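Local coordinates for protein response regulator ChrA (Corynebacterium diphtheriae, PDB 4YN8) that probably binds DNA to regulate transcription, as the response regulator of a haem-sensing two-component system, at residues M9-H14 with A35-G40. The protein carries 1 engineered substitution. Numbering follows the deposited sequence.
With MG (magnesium ion), chain F.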
loop_
_atom_site.group_PDB
_atom_site.type_symbol
_atom_site.label_atom_id
_atom_site.label_comp_id
_atom_site.label_asym_id
_atom_site.label_seq_id
_atom_site.Cartn_x
_atom_site.Cartn_y
_atom_site.Cartn_z
ATOM N N MET A 9 -3.581 -1.029 23.016
ATOM C CA MET A 9 -3.042 -2.299 22.540
ATOM C C MET A 9 -2.121 -2.036 21.368
ATOM O O MET A 9 -2.518 -1.400 20.416
ATOM C CB MET A 9 -4.105 -3.281 22.100
ATOM C CG MET A 9 -3.516 -4.607 21.579
ATOM S SD MET A 9 -4.832 -5.858 21.540
ATOM C CE MET A 9 -3.890 -7.338 21.822
ATOM N N LEU A 10 -0.898 -2.516 21.484
ATOM C CA LEU A 10 0.160 -2.236 20.511
ATOM C C LEU A 10 0.492 -3.517 19.799
ATOM O O LEU A 10 0.848 -4.502 20.447
ATOM C CB LEU A 10 1.396 -1.749 21.257
ATOM C CG LEU A 10 2.662 -1.557 20.417
ATOM C CD1 LEU A 10 2.392 -0.466 19.410
ATOM C CD2 LEU A 10 3.779 -1.170 21.351
ATOM N N ILE A 11 0.429 -3.496 18.477
ATOM C CA ILE A 11 0.534 -4.700 17.646
ATOM C C ILE A 11 1.630 -4.483 16.611
ATOM O O ILE A 11 1.614 -3.474 15.885
ATOM C CB ILE A 11 -0.787 -4.966 16.956
ATOM C CG1 ILE A 11 -1.896 -5.026 18.009
ATOM C CG2 ILE A 11 -0.734 -6.284 16.168
ATOM C CD1 ILE A 11 -3.232 -5.492 17.476
ATOM N N ASP A 12 2.592 -5.399 16.581
ATOM C CA ASP A 12 3.699 -5.342 15.619
ATOM C C ASP A 12 4.362 -6.700 15.663
ATOM O O ASP A 12 4.619 -7.220 16.754
ATOM C CB ASP A 12 4.700 -4.249 16.053
ATOM C CG ASP A 12 5.795 -3.983 15.039
ATOM O OD1 ASP A 12 6.255 -4.880 14.282
ATOM O OD2 ASP A 12 6.199 -2.798 15.026
ATOM N N ASP A 13 4.697 -7.224 14.496
ATOM C CA ASP A 13 5.318 -8.554 14.419
ATOM C C ASP A 13 6.790 -8.559 14.771
ATOM O O ASP A 13 7.408 -9.656 14.898
ATOM C CB ASP A 13 5.158 -9.133 13.033
ATOM C CG ASP A 13 5.573 -10.603 12.962
ATOM O OD1 ASP A 13 5.159 -11.384 13.846
ATOM O OD2 ASP A 13 6.300 -10.938 12.010
ATOM N N HIS A 14 7.367 -7.378 14.887
ATOM C CA HIS A 14 8.804 -7.194 15.148
ATOM C C HIS A 14 9.077 -6.701 16.517
ATOM O O HIS A 14 8.956 -5.518 16.779
ATOM C CB HIS A 14 9.384 -6.274 14.054
ATOM C CG HIS A 14 9.046 -6.753 12.700
ATOM N ND1 HIS A 14 7.975 -6.261 11.956
ATOM C CD2 HIS A 14 9.522 -7.808 12.025
ATOM C CE1 HIS A 14 7.864 -6.987 10.858
ATOM N NE2 HIS A 14 8.778 -7.940 10.896
ATOM N N ALA A 35 -1.678 -4.007 26.561
ATOM C CA ALA A 35 -1.688 -5.280 25.806
ATOM C C ALA A 35 -0.759 -5.139 24.608
ATOM O O ALA A 35 -0.639 -4.040 24.050
ATOM C CB ALA A 35 -3.086 -5.627 25.335
ATOM N N GLU A 36 -0.122 -6.242 24.230
ATOM C CA GLU A 36 0.683 -6.292 22.998
ATOM C C GLU A 36 0.368 -7.543 22.229
ATOM O O GLU A 36 0.052 -8.597 22.832
ATOM C CB GLU A 36 2.151 -6.314 23.379
ATOM C CG GLU A 36 2.661 -4.994 23.903
ATOM C CD GLU A 36 4.127 -5.088 24.313
ATOM O OE1 GLU A 36 5.030 -5.200 23.423
ATOM O OE2 GLU A 36 4.378 -5.033 25.529
ATOM N N ALA A 37 0.499 -7.510 20.916
ATOM C CA ALA A 37 0.344 -8.698 20.133
ATOM C C ALA A 37 1.308 -8.652 18.967
ATOM O O ALA A 37 1.805 -7.564 18.648
ATOM C CB ALA A 37 -1.081 -8.839 19.616
ATOM N N SER A 38 1.527 -9.799 18.345
ATOM C CA SER A 38 2.434 -9.877 17.187
ATOM C C SER A 38 1.696 -9.998 15.822
ATOM O O SER A 38 2.323 -9.985 14.737
ATOM C CB SER A 38 3.449 -10.956 17.448
ATOM O OG SER A 38 2.786 -12.147 17.388
ATOM N N ASP A 39 0.363 -10.112 15.870
ATOM C CA ASP A 39 -0.481 -10.003 14.683
ATOM C C ASP A 39 -1.920 -9.709 15.112
ATOM O O ASP A 39 -2.178 -9.562 16.284
ATOM C CB ASP A 39 -0.414 -11.267 13.836
ATOM C CG ASP A 39 -0.891 -12.477 14.564
ATOM O OD1 ASP A 39 -2.099 -12.550 14.913
ATOM O OD2 ASP A 39 -0.032 -13.386 14.679
ATOM N N GLY A 40 -2.832 -9.615 14.153
ATOM C CA GLY A 40 -4.180 -9.208 14.448
ATOM C C GLY A 40 -5.183 -10.322 14.696
ATOM O O GLY A 40 -6.373 -10.074 14.654
HETATM MG MG MG F . 6.471 -4.425 12.216
HETATM O O HOH W 1 6.685 -3.989 10.281
HETATM O O HOH W 2 4.727 -5.751 12.083
HETATM O O HOH W 3 7.840 -3.177 13.112
#
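Met-9, Leu-10 and Ile-11 run alongside Ala-35, Glu-36 and Ala-37 as two neighbouring parallel strands, their axes 17° apart. Three backbone hydrogen bonds join them: Leu-10 N gives to Ala-35 O, Ala-37 N to Leu-10 O at 3.1 Å, and Asp-12 N to Ala-37 O. The tight part is the face bearing Met-9, Ile-11 and the two alanines. With CG anti to its backbone N (chi1 179°) and the chain extended beyond, the Met-9 side chain passes along Ala-35, whose CB lies 3.9 Å from Met-9 CG, and its methyl CE reaches 3.9 Å from Ala-37 CB. Ile-11 CG1 adds a longer contact to Ala-37 CB, while its CG2 rests 3.6 Å from Asp-39 O. Ile-43 and Ile-48 also pack on Met-9.

The opposite face is looser. The side chains of Leu-10 and Glu-36 come no closer than 4.4 Å (CB to CG), although Glu-36 CA sits 3.1 Å from Leu-10 O. Leu-10 packs instead on helix 15-26; the exposed Glu-36 directs its carboxylate to Arg-18, with which it forms a salt bridge. Past the last hydrogen bond the backbones stay close, joined by the CA-H...O contact of Ser-38 CA with Asp-12 O.

The side chain of Asp-12, by contrast, sets off away from 35-40. Its OD1 ligates magnesium at 2.1 Å and accepts from His-14 N at 2.8 Å, from above the carboxylate plane, closing an Asx turn; His-14 ND1, Asp-54 and three waters complete the metal's shell. Within this chain strand 31-37 is an edge of the sheet. Helix 15-26 links strands 6-11 and 31-37, making the first beta-alpha-beta unit of a CheY-like receiver domain, with an acidic magnesium site at the C-terminal end of its strands.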